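Glutamine cyclotransferase (Xanthomonas campestris, PDB 3MBR) probably catalyses the cyclisation of N-terminal glutamine in peptides to pyroglutamate, with release of ammonia, and folds as a calcium-binding beta-propeller. Local coordinates at residues D114-Y118 / K128-L134; T123-R127 / G138-V142; T202-G208 / V220-W225. The protein carries 1 engineered substitution. All coordinates share one frame; numbering follows the deposited sequence.

Contact 1: residues D114-Y118 / K128-L134; sequences DSHLY and KLDPDTL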
loop_
_atom_site.group_PDB
_atom_site.type_symbol
_atom_site.label_atom_id
_atom_site.label_comp_id
_atom_site.label_asym_id
_atom_site.label_seq_id
_atom_site.Cartn_x
_atom_site.Cartn_y
_atom_site.Cartn_z
ATOM N N ASP A 114 4.443 9.652 11.528
ATOM C CA ASP A 114 5.221 10.923 11.428
ATOM C C ASP A 114 6.705 10.814 11.738
ATOM O O ASP A 114 7.415 11.836 11.713
ATOM C CB ASP A 114 4.596 12.079 12.220
ATOM C CG ASP A 114 4.307 11.716 13.605
ATOM O OD1 ASP A 114 3.629 12.547 14.308
ATOM O OD2 ASP A 114 4.775 10.621 14.027
ATOM N N SER A 115 7.205 9.621 12.025
ATOM C CA SER A 115 8.598 9.486 12.411
ATOM C C SER A 115 9.295 8.354 11.687
ATOM O O SER A 115 10.512 8.417 11.496
ATOM C CB SER A 115 8.688 9.156 13.910
ATOM O OG SER A 115 8.144 10.241 14.648
ATOM N N HIS A 116 8.549 7.315 11.271
ATOM C CA HIS A 116 9.190 6.084 10.779
ATOM C C HIS A 116 8.475 5.557 9.567
ATOM O O HIS A 116 7.289 5.846 9.352
ATOM C CB HIS A 116 9.156 4.936 11.780
ATOM C CG HIS A 116 10.008 5.221 12.960
ATOM N ND1 HIS A 116 9.503 5.888 14.047
ATOM C CD2 HIS A 116 11.341 5.084 13.149
ATOM C CE1 HIS A 116 10.487 6.057 14.936
ATOM N NE2 HIS A 116 11.615 5.595 14.408
ATOM N N LEU A 117 9.201 4.741 8.806
ATOM C CA LEU A 117 8.537 3.983 7.746
ATOM C C LEU A 117 8.234 2.610 8.279
ATOM O O LEU A 117 8.890 2.146 9.229
ATOM C CB LEU A 117 9.508 3.791 6.531
ATOM C CG LEU A 117 10.195 5.039 6.035
ATOM C CD1 LEU A 117 11.014 4.624 4.827
ATOM C CD2 LEU A 117 9.256 6.188 5.724
ATOM N N TYR A 118 7.230 1.965 7.701
ATOM C CA TYR A 118 6.806 0.583 8.032
ATOM C C TYR A 118 6.827 -0.214 6.757
ATOM O O TYR A 118 6.294 0.204 5.761
ATOM C CB TYR A 118 5.390 0.606 8.676
ATOM C CG TYR A 118 5.382 1.375 9.956
ATOM C CD1 TYR A 118 5.177 2.755 9.954
ATOM C CD2 TYR A 118 5.573 0.726 11.146
ATOM C CE1 TYR A 118 5.240 3.511 11.168
ATOM C CE2 TYR A 118 5.578 1.417 12.337
ATOM C CZ TYR A 118 5.411 2.821 12.356
ATOM O OH TYR A 118 5.400 3.526 13.581
ATOM N N LYS A 128 10.251 -1.604 11.039
ATOM C CA LYS A 128 10.138 -0.148 11.257
ATOM C C LYS A 128 11.504 0.459 10.887
ATOM O O LYS A 128 12.543 0.041 11.433
ATOM C CB LYS A 128 9.766 0.082 12.701
ATOM C CG LYS A 128 9.388 1.476 13.126
ATOM C CD LYS A 128 8.925 1.415 14.652
ATOM C CE LYS A 128 8.361 2.699 15.197
ATOM N NZ LYS A 128 8.434 2.751 16.735
ATOM N N LEU A 129 11.503 1.411 9.958
ATOM C CA LEU A 129 12.755 1.919 9.392
ATOM C C LEU A 129 12.955 3.377 9.687
ATOM O O LEU A 129 11.986 4.159 9.718
ATOM C CB LEU A 129 12.751 1.738 7.863
ATOM C CG LEU A 129 12.394 0.349 7.274
ATOM C CD1 LEU A 129 12.440 0.428 5.731
ATOM C CD2 LEU A 129 13.322 -0.728 7.772
ATOM N N ASP A 130 14.225 3.770 9.888
ATOM C CA ASP A 130 14.523 5.129 9.979
ATOM C C ASP A 130 14.396 5.785 8.568
ATOM O O ASP A 130 15.002 5.269 7.639
ATOM C CB ASP A 130 16.019 5.230 10.476
ATOM C CG ASP A 130 16.481 6.662 10.498
ATOM O OD1 ASP A 130 17.459 6.976 9.781
ATOM O OD2 ASP A 130 15.832 7.447 11.239
ATOM N N PRO A 131 13.623 6.875 8.400
ATOM C CA PRO A 131 13.425 7.380 7.035
ATOM C C PRO A 131 14.674 7.880 6.360
ATOM O O PRO A 131 14.843 7.635 5.155
ATOM C CB PRO A 131 12.454 8.534 7.249
ATOM C CG PRO A 131 11.675 8.113 8.507
ATOM C CD PRO A 131 12.707 7.555 9.352
ATOM N N ASP A 132 15.577 8.512 7.106
ATOM C CA ASP A 132 16.783 9.049 6.414
ATOM C C ASP A 132 17.809 8.033 6.032
ATOM O O ASP A 132 18.488 8.193 5.015
ATOM C CB ASP A 132 17.479 10.110 7.254
ATOM C CG ASP A 132 16.704 11.451 7.307
ATOM O OD1 ASP A 132 17.220 12.324 8.087
ATOM O OD2 ASP A 132 15.715 11.680 6.580
ATOM N N THR A 133 18.034 7.042 6.879
ATOM C CA THR A 133 19.075 6.086 6.576
ATOM C C THR A 133 18.520 4.792 6.036
ATOM O O THR A 133 19.271 3.979 5.564
ATOM C CB THR A 133 19.857 5.666 7.811
ATOM O OG1 THR A 133 18.945 5.109 8.776
ATOM C CG2 THR A 133 20.575 6.908 8.427
ATOM N N LEU A 134 17.185 4.588 6.157
ATOM C CA LEU A 134 16.601 3.302 5.826
ATOM C C LEU A 134 17.034 2.155 6.659
ATOM O O LEU A 134 16.662 1.009 6.375
ATOM C CB LEU A 134 16.660 2.977 4.338
ATOM C CG LEU A 134 15.810 4.136 3.744
ATOM C CD1 LEU A 134 16.392 4.940 2.689
ATOM C CD2 LEU A 134 14.382 3.975 3.684
#
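Over one face of the His-116 ring lies Lys-128, whose CE stands 3.9 Å from the ring centroid in a CH-pi contact displaced toward the rim. At the ring edge, near its plane, Leu-129 O approaches His-116 CD2 to 3.6 Å. The lysine leaves the strand with CG anti to the backbone N (chi1 -171°) and stays extended, running alongside the Tyr-118 side chain until CE is 3.5 Å from Tyr-118 OH. That hydroxyl bonds Asp-113, and the phenol ring stacks with Trp-157. Leu-117 and Leu-129 form an antiparallel hydrogen-bonded pair in the central hairpin of a propeller blade, with Leu-117 N to Leu-129 O at 3.0 Å and the return bond from Leu-129 N to Leu-117 O at 2.8 Å. On the face carrying both leucines, Leu-117 CD1 meets Leu-134 CD2 at 3.6 Å, and Leu-117 CD2 rests against Pro-131 CG. Beyond the strand, Asp-130 OD1 accepts from Thr-133 N and OG1, an Asx motif. Lys-128 thus packs its methylenes against both the imidazole and the phenol, while its ammonium NZ, 4.3 Å from His-116 ND1, would probably disfavour protonation of that ring.

Contact 2: residues T123-R127 / G138-V142; sequences TAVIR and GSIKV
Strands 125-127 and 138-141 run antiparallel, their axes 4.6 Å apart at closest and their directions 153° apart, with Ile-126 and Ile-140 as the hydrogen-bonded pair. Ile-126 N donates to Ile-140 O over 2.8 Å, and Ile-140 N returns a bond to Ile-126 O over 2.9 Å. Further along, Val-142 N donates to Ala-124 O at 2.9 Å. On the buried face the two isoleucines stand side by side, CB of Ile-126 to CB of Ile-140 4.3 Å. Ile-126 turns CG1 beside its own backbone N (chi1 -62°), and its CD1 presses on Val-142 CG2 at 3.5 Å, tighter than usual for two methyls; the side chains cross at a slant. This is the outer hairpin of a beta-propeller blade, and Tyr-118 of the next strand inward packs against both isoleucines. The other face is more open: Val-125 CG1 touches Ser-139 CB at 3.8 Å, and Lys-141, bent at chi2 and chi4, brings NZ to 3.7 Å from Ala-124 CB. Pro-148, on the short strand 147-148, touches the side chains of Ala-124 and Lys-141. Just before the strand, Thr-123 OG1 accepts from Val-125 N in an ST turn. Arg-127 sends its guanidinium away from strand 138-141, where NH2 finds both Asp-121, in a salt bridge, and the carbonyl of Pro-104.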
loop_
_atom_site.group_PDB
_atom_site.type_symbol
_atom_site.label_atom_id
_atom_site.label_comp_id
_atom_site.label_asym_id
_atom_site.label_seq_id
_atom_site.Cartn_x
_atom_site.Cartn_y
_atom_site.Cartn_z
ATOM N N THR A 123 6.231 -11.517 5.083
ATOM C CA THR A 123 6.166 -12.272 6.358
ATOM C C THR A 123 5.246 -11.551 7.349
ATOM O O THR A 123 4.700 -10.488 6.999
ATOM C CB THR A 123 7.563 -12.494 7.021
ATOM O OG1 THR A 123 7.970 -11.262 7.622
ATOM C CG2 THR A 123 8.649 -12.945 6.002
ATOM N N ALA A 124 5.078 -12.071 8.568
ATOM C CA ALA A 124 4.204 -11.476 9.608
ATOM C C ALA A 124 4.940 -10.399 10.408
ATOM O O ALA A 124 4.377 -9.778 11.308
ATOM C CB ALA A 124 3.566 -12.552 10.547
ATOM N N VAL A 125 6.213 -10.207 10.077
ATOM C CA VAL A 125 6.996 -9.208 10.862
ATOM C C VAL A 125 7.148 -7.930 9.997
ATOM O O VAL A 125 7.880 -7.948 8.966
ATOM C CB VAL A 125 8.358 -9.783 11.200
ATOM C CG1 VAL A 125 9.226 -8.741 11.889
ATOM C CG2 VAL A 125 8.170 -10.999 12.052
ATOM N N ILE A 126 6.443 -6.867 10.363
ATOM C CA ILE A 126 6.640 -5.549 9.723
ATOM C C ILE A 126 7.887 -4.842 10.315
ATOM O O ILE A 126 8.061 -4.745 11.553
ATOM C CB ILE A 126 5.433 -4.674 10.030
ATOM C CG1 ILE A 126 4.134 -5.262 9.456
ATOM C CG2 ILE A 126 5.620 -3.211 9.586
ATOM C CD1 ILE A 126 3.004 -4.592 9.879
ATOM N N ARG A 127 8.732 -4.371 9.409
ATOM C CA ARG A 127 9.981 -3.667 9.790
ATOM C C ARG A 127 9.683 -2.172 9.976
ATOM O O ARG A 127 9.046 -1.517 9.148
ATOM C CB ARG A 127 11.039 -3.865 8.726
ATOM C CG ARG A 127 11.263 -5.334 8.233
ATOM C CD ARG A 127 12.268 -5.398 7.053
ATOM N NE ARG A 127 12.389 -6.720 6.406
ATOM C CZ ARG A 127 13.182 -7.048 5.370
ATOM N NH1 ARG A 127 14.079 -6.205 4.840
ATOM N NH2 ARG A 127 13.119 -8.305 4.859
ATOM N N GLY A 138 13.249 -1.176 14.442
ATOM C CA GLY A 138 12.256 -1.865 15.257
ATOM C C GLY A 138 11.426 -2.787 14.396
ATOM O O GLY A 138 11.731 -2.978 13.234
ATOM N N SER A 139 10.479 -3.473 15.040
ATOM C CA SER A 139 9.516 -4.277 14.284
ATOM C C SER A 139 8.204 -4.448 15.007
ATOM O O SER A 139 8.073 -4.124 16.186
ATOM C CB SER A 139 10.125 -5.628 13.947
ATOM O OG SER A 139 10.514 -6.301 15.117
ATOM N N ILE A 140 7.231 -4.953 14.272
ATOM C CA ILE A 140 5.919 -5.268 14.813
ATOM C C ILE A 140 5.597 -6.657 14.292
ATOM O O ILE A 140 5.529 -6.882 13.043
ATOM C CB ILE A 140 4.806 -4.299 14.299
ATOM C CG1 ILE A 140 5.021 -2.859 14.834
ATOM C CG2 ILE A 140 3.396 -4.803 14.732
ATOM C CD1 ILE A 140 4.307 -1.782 14.004
ATOM N N LYS A 141 5.348 -7.594 15.221
ATOM C CA LYS A 141 4.859 -8.904 14.823
ATOM C C LYS A 141 3.351 -8.862 14.833
ATOM O O LYS A 141 2.749 -8.584 15.850
ATOM C CB LYS A 141 5.331 -9.968 15.803
ATOM C CG LYS A 141 5.268 -11.352 15.205
ATOM C CD LYS A 141 3.864 -11.983 15.135
ATOM C CE LYS A 141 3.995 -13.527 15.080
ATOM N NZ LYS A 141 4.704 -13.961 13.815
ATOM N N VAL A 142 2.756 -9.060 13.653
ATOM C CA VAL A 142 1.327 -8.932 13.507
ATOM C C VAL A 142 0.653 -10.275 13.786
ATOM O O VAL A 142 1.006 -11.299 13.241
ATOM C CB VAL A 142 0.996 -8.461 12.114
ATOM C CG1 VAL A 142 -0.494 -8.188 12.009
ATOM C CG2 VAL A 142 1.790 -7.175 11.819
#

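Contact 3: residues T202-G208 / V220-W225; sequences TNDVLNG and VTGKRW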
loop_
_atom_site.group_PDB
_atom_site.type_symbol
_atom_site.label_atom_id
_atom_site.label_comp_id
_atom_site.label_asym_id
_atom_site.label_seq_id
_atom_site.Cartn_x
_atom_site.Cartn_y
_atom_site.Cartn_z
ATOM N N THR A 202 -0.737 -11.903 -8.664
ATOM C CA THR A 202 -0.566 -11.115 -9.879
ATOM C C THR A 202 -1.867 -10.751 -10.573
ATOM O O THR A 202 -1.830 -9.946 -11.552
ATOM C CB THR A 202 0.339 -11.878 -10.887
ATOM O OG1 THR A 202 -0.442 -12.842 -11.637
ATOM C CG2 THR A 202 1.568 -12.580 -10.225
ATOM N N ASN A 203 -3.009 -11.342 -10.143
ATOM C CA ASN A 203 -4.359 -11.209 -10.802
ATOM C C ASN A 203 -4.969 -9.870 -10.307
ATOM O O ASN A 203 -4.247 -9.109 -9.735
ATOM C CB ASN A 203 -5.262 -12.433 -10.497
ATOM C CG ASN A 203 -4.895 -13.615 -11.344
ATOM O OD1 ASN A 203 -4.913 -14.746 -10.868
ATOM N ND2 ASN A 203 -4.540 -13.378 -12.636
ATOM N N ASP A 204 -6.301 -9.647 -10.387
ATOM C CA ASP A 204 -6.803 -8.275 -10.067
ATOM C C ASP A 204 -7.069 -8.024 -8.563
ATOM O O ASP A 204 -8.243 -7.739 -8.132
ATOM C CB ASP A 204 -8.053 -7.951 -10.958
ATOM C CG ASP A 204 -7.771 -8.004 -12.473
ATOM O OD1 ASP A 204 -8.731 -7.725 -13.282
ATOM O OD2 ASP A 204 -6.626 -8.341 -12.895
ATOM N N VAL A 205 -6.012 -8.212 -7.759
ATOM C CA VAL A 205 -6.122 -8.150 -6.322
ATOM C C VAL A 205 -6.127 -6.688 -5.913
ATOM O O VAL A 205 -5.539 -5.787 -6.591
ATOM C CB VAL A 205 -4.964 -8.823 -5.580
ATOM C CG1 VAL A 205 -5.059 -10.387 -5.655
ATOM C CG2 VAL A 205 -3.626 -8.341 -6.057
ATOM N N LEU A 206 -6.747 -6.401 -4.758
ATOM C CA LEU A 206 -6.587 -5.087 -4.086
ATOM C C LEU A 206 -5.107 -4.913 -3.809
ATOM O O LEU A 206 -4.431 -5.873 -3.346
ATOM C CB LEU A 206 -7.429 -5.081 -2.780
ATOM C CG LEU A 206 -7.708 -3.670 -2.179
ATOM C CD1 LEU A 206 -8.951 -3.664 -1.277
ATOM C CD2 LEU A 206 -6.575 -3.089 -1.374
ATOM N N ASN A 207 -4.580 -3.748 -4.094
ATOM C CA ASN A 207 -3.140 -3.587 -3.918
ATOM C C ASN A 207 -2.788 -2.147 -3.647
ATOM O O ASN A 207 -1.605 -1.789 -3.634
ATOM C CB ASN A 207 -2.378 -4.133 -5.126
ATOM C CG ASN A 207 -1.121 -4.759 -4.760
ATOM O OD1 ASN A 207 -0.867 -5.823 -5.328
ATOM N ND2 ASN A 207 -0.276 -4.100 -4.003
ATOM N N GLY A 208 -3.767 -1.265 -3.425
ATOM C CA GLY A 208 -3.459 0.148 -3.180
ATOM C C GLY A 208 -4.396 0.630 -2.088
ATOM O O GLY A 208 -5.637 0.485 -2.278
ATOM N N VAL A 220 -9.173 2.947 -2.011
ATOM C CA VAL A 220 -8.647 1.642 -2.322
ATOM C C VAL A 220 -8.745 1.345 -3.829
ATOM O O VAL A 220 -9.753 1.738 -4.477
ATOM C CB VAL A 220 -9.341 0.491 -1.522
ATOM C CG1 VAL A 220 -9.169 0.688 -0.045
ATOM C CG2 VAL A 220 -10.798 0.394 -1.794
ATOM N N THR A 221 -7.763 0.679 -4.385
ATOM C CA THR A 221 -7.885 0.175 -5.744
ATOM C C THR A 221 -6.989 -1.042 -5.893
ATOM O O THR A 221 -6.430 -1.537 -4.896
ATOM C CB THR A 221 -7.548 1.245 -6.799
ATOM O OG1 THR A 221 -8.019 0.795 -8.094
ATOM C CG2 THR A 221 -6.080 1.629 -6.896
ATOM N N GLY A 222 -6.910 -1.618 -7.085
ATOM C CA GLY A 222 -6.101 -2.821 -7.266
ATOM C C GLY A 222 -5.745 -3.037 -8.709
ATOM O O GLY A 222 -6.036 -2.168 -9.593
ATOM N N LYS A 223 -5.033 -4.135 -8.947
ATOM C CA LYS A 223 -4.426 -4.376 -10.241
ATOM C C LYS A 223 -5.476 -4.449 -11.303
ATOM O O LYS A 223 -6.391 -5.268 -11.265
ATOM C CB LYS A 223 -3.638 -5.698 -10.240
ATOM C CG LYS A 223 -2.467 -5.650 -9.220
ATOM C CD LYS A 223 -1.555 -6.894 -9.450
ATOM C CE LYS A 223 -0.436 -6.916 -8.449
ATOM N NZ LYS A 223 0.516 -5.917 -8.582
ATOM N N ARG A 224 -5.402 -3.526 -12.316
ATOM C CA ARG A 224 -6.319 -3.531 -13.455
ATOM C C ARG A 224 -7.785 -3.221 -13.054
ATOM O O ARG A 224 -8.708 -3.393 -13.853
ATOM C CB ARG A 224 -6.280 -4.827 -14.277
ATOM C CG ARG A 224 -4.821 -5.038 -14.764
ATOM C CD ARG A 224 -4.735 -5.818 -15.966
ATOM N NE ARG A 224 -5.026 -7.168 -15.686
ATOM C CZ ARG A 224 -5.386 -8.006 -16.675
ATOM N NH1 ARG A 224 -5.484 -7.571 -18.003
ATOM N NH2 ARG A 224 -5.652 -9.292 -16.411
ATOM N N TRP A 225 -7.970 -2.709 -11.833
ATOM C CA TRP A 225 -9.360 -2.363 -11.439
ATOM C C TRP A 225 -9.862 -1.202 -12.325
ATOM O O TRP A 225 -9.120 -0.262 -12.615
ATOM C CB TRP A 225 -9.460 -1.921 -10.006
ATOM C CG TRP A 225 -9.373 -3.052 -9.018
ATOM C CD1 TRP A 225 -8.759 -4.272 -9.159
ATOM C CD2 TRP A 225 -9.854 -2.999 -7.670
ATOM N NE1 TRP A 225 -8.849 -4.980 -7.969
ATOM C CE2 TRP A 225 -9.518 -4.226 -7.057
ATOM C CE3 TRP A 225 -10.501 -2.019 -6.914
ATOM C CZ2 TRP A 225 -9.805 -4.508 -5.684
ATOM C CZ3 TRP A 225 -10.816 -2.284 -5.564
ATOM C CH2 TRP A 225 -10.480 -3.487 -4.970
HETATM O O HOH W 1 -6.075 -10.833 -13.807
HETATM O O HOH W 2 -10.518 -5.526 -13.317
#
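Thr-221 O grips two successive amides, Asn-207 N at 3.0 Å and Gly-208 N at 3.1 Å, the signature of a classic beta bulge that shifts the register by one. The two donors differ: the first lies in the carbonyl plane on a lone pair, the second 42° out of it. Gly-222, without a side chain, lets its CA come within 3.9 Å of Leu-206 CA, and Lys-223 N then bonds Val-205 O. Trp-225, brought round by the type II turn 222-225, gives its NE1 to Asp-204 O at 2.8 Å; the oxygen lies near the indole plane, but the donor sits well above the carbonyl plane. One indole face covers the peptide of Thr-221 and Gly-222, while CZ2 packs on Leu-206 CB at 3.8 Å. Asp-204 OD2 makes a weak salt bridge to Arg-224 NE at 3.4 Å, the carboxylate and guanidinium planes 88° apart. Two waters add to this: one accepts from Arg-224 NH2 and Asn-203 ND2 and donates to OD2, and the other donates to both Asp-204 OD1 and Arg-224 O. Lys-223 stretches past the carbonyls of Asn-203 and Thr-202 before bending at chi4, CE passing 3.3 Å from Asn-207 OD1, and its NZ makes a salt bridge to Glu-24 and a hydrogen bond to Thr-23 O. Hairpin 206-212/217-222 belongs to a four-stranded propeller blade in which strand 227-233 follows 217-222 and N-terminal strand 9-16 lies outermost, while Asn-153 of strand 152-158 packs on Val-205 and Asn-207.

In the fold
Contacts 1 and 2 are successive hairpins of one blade, sharing strand 125-129, with centres 14 Å apart. They join through a probable hydrogen bond from Lys-128 N to Gly-138 O (3.0 Å). Contact 3 lies on the opposite side of the chain's centre, its centre 26 Å from that of contact 1 and 23 Å from that of contact 2, in the blade that takes in the N-terminal strand, the closure usual in propellers. Between them sits the calcium ion, bound by Leu-26, Glu-154, Leu-155, Glu-156 and Ile-209. Gly-208 of contact 3, next to Ile-209, is about 6 Å from the ion; the side chain of Tyr-118 is about 10 Å from the calcium ion, and the side chain of Ile-126 about 12 Å.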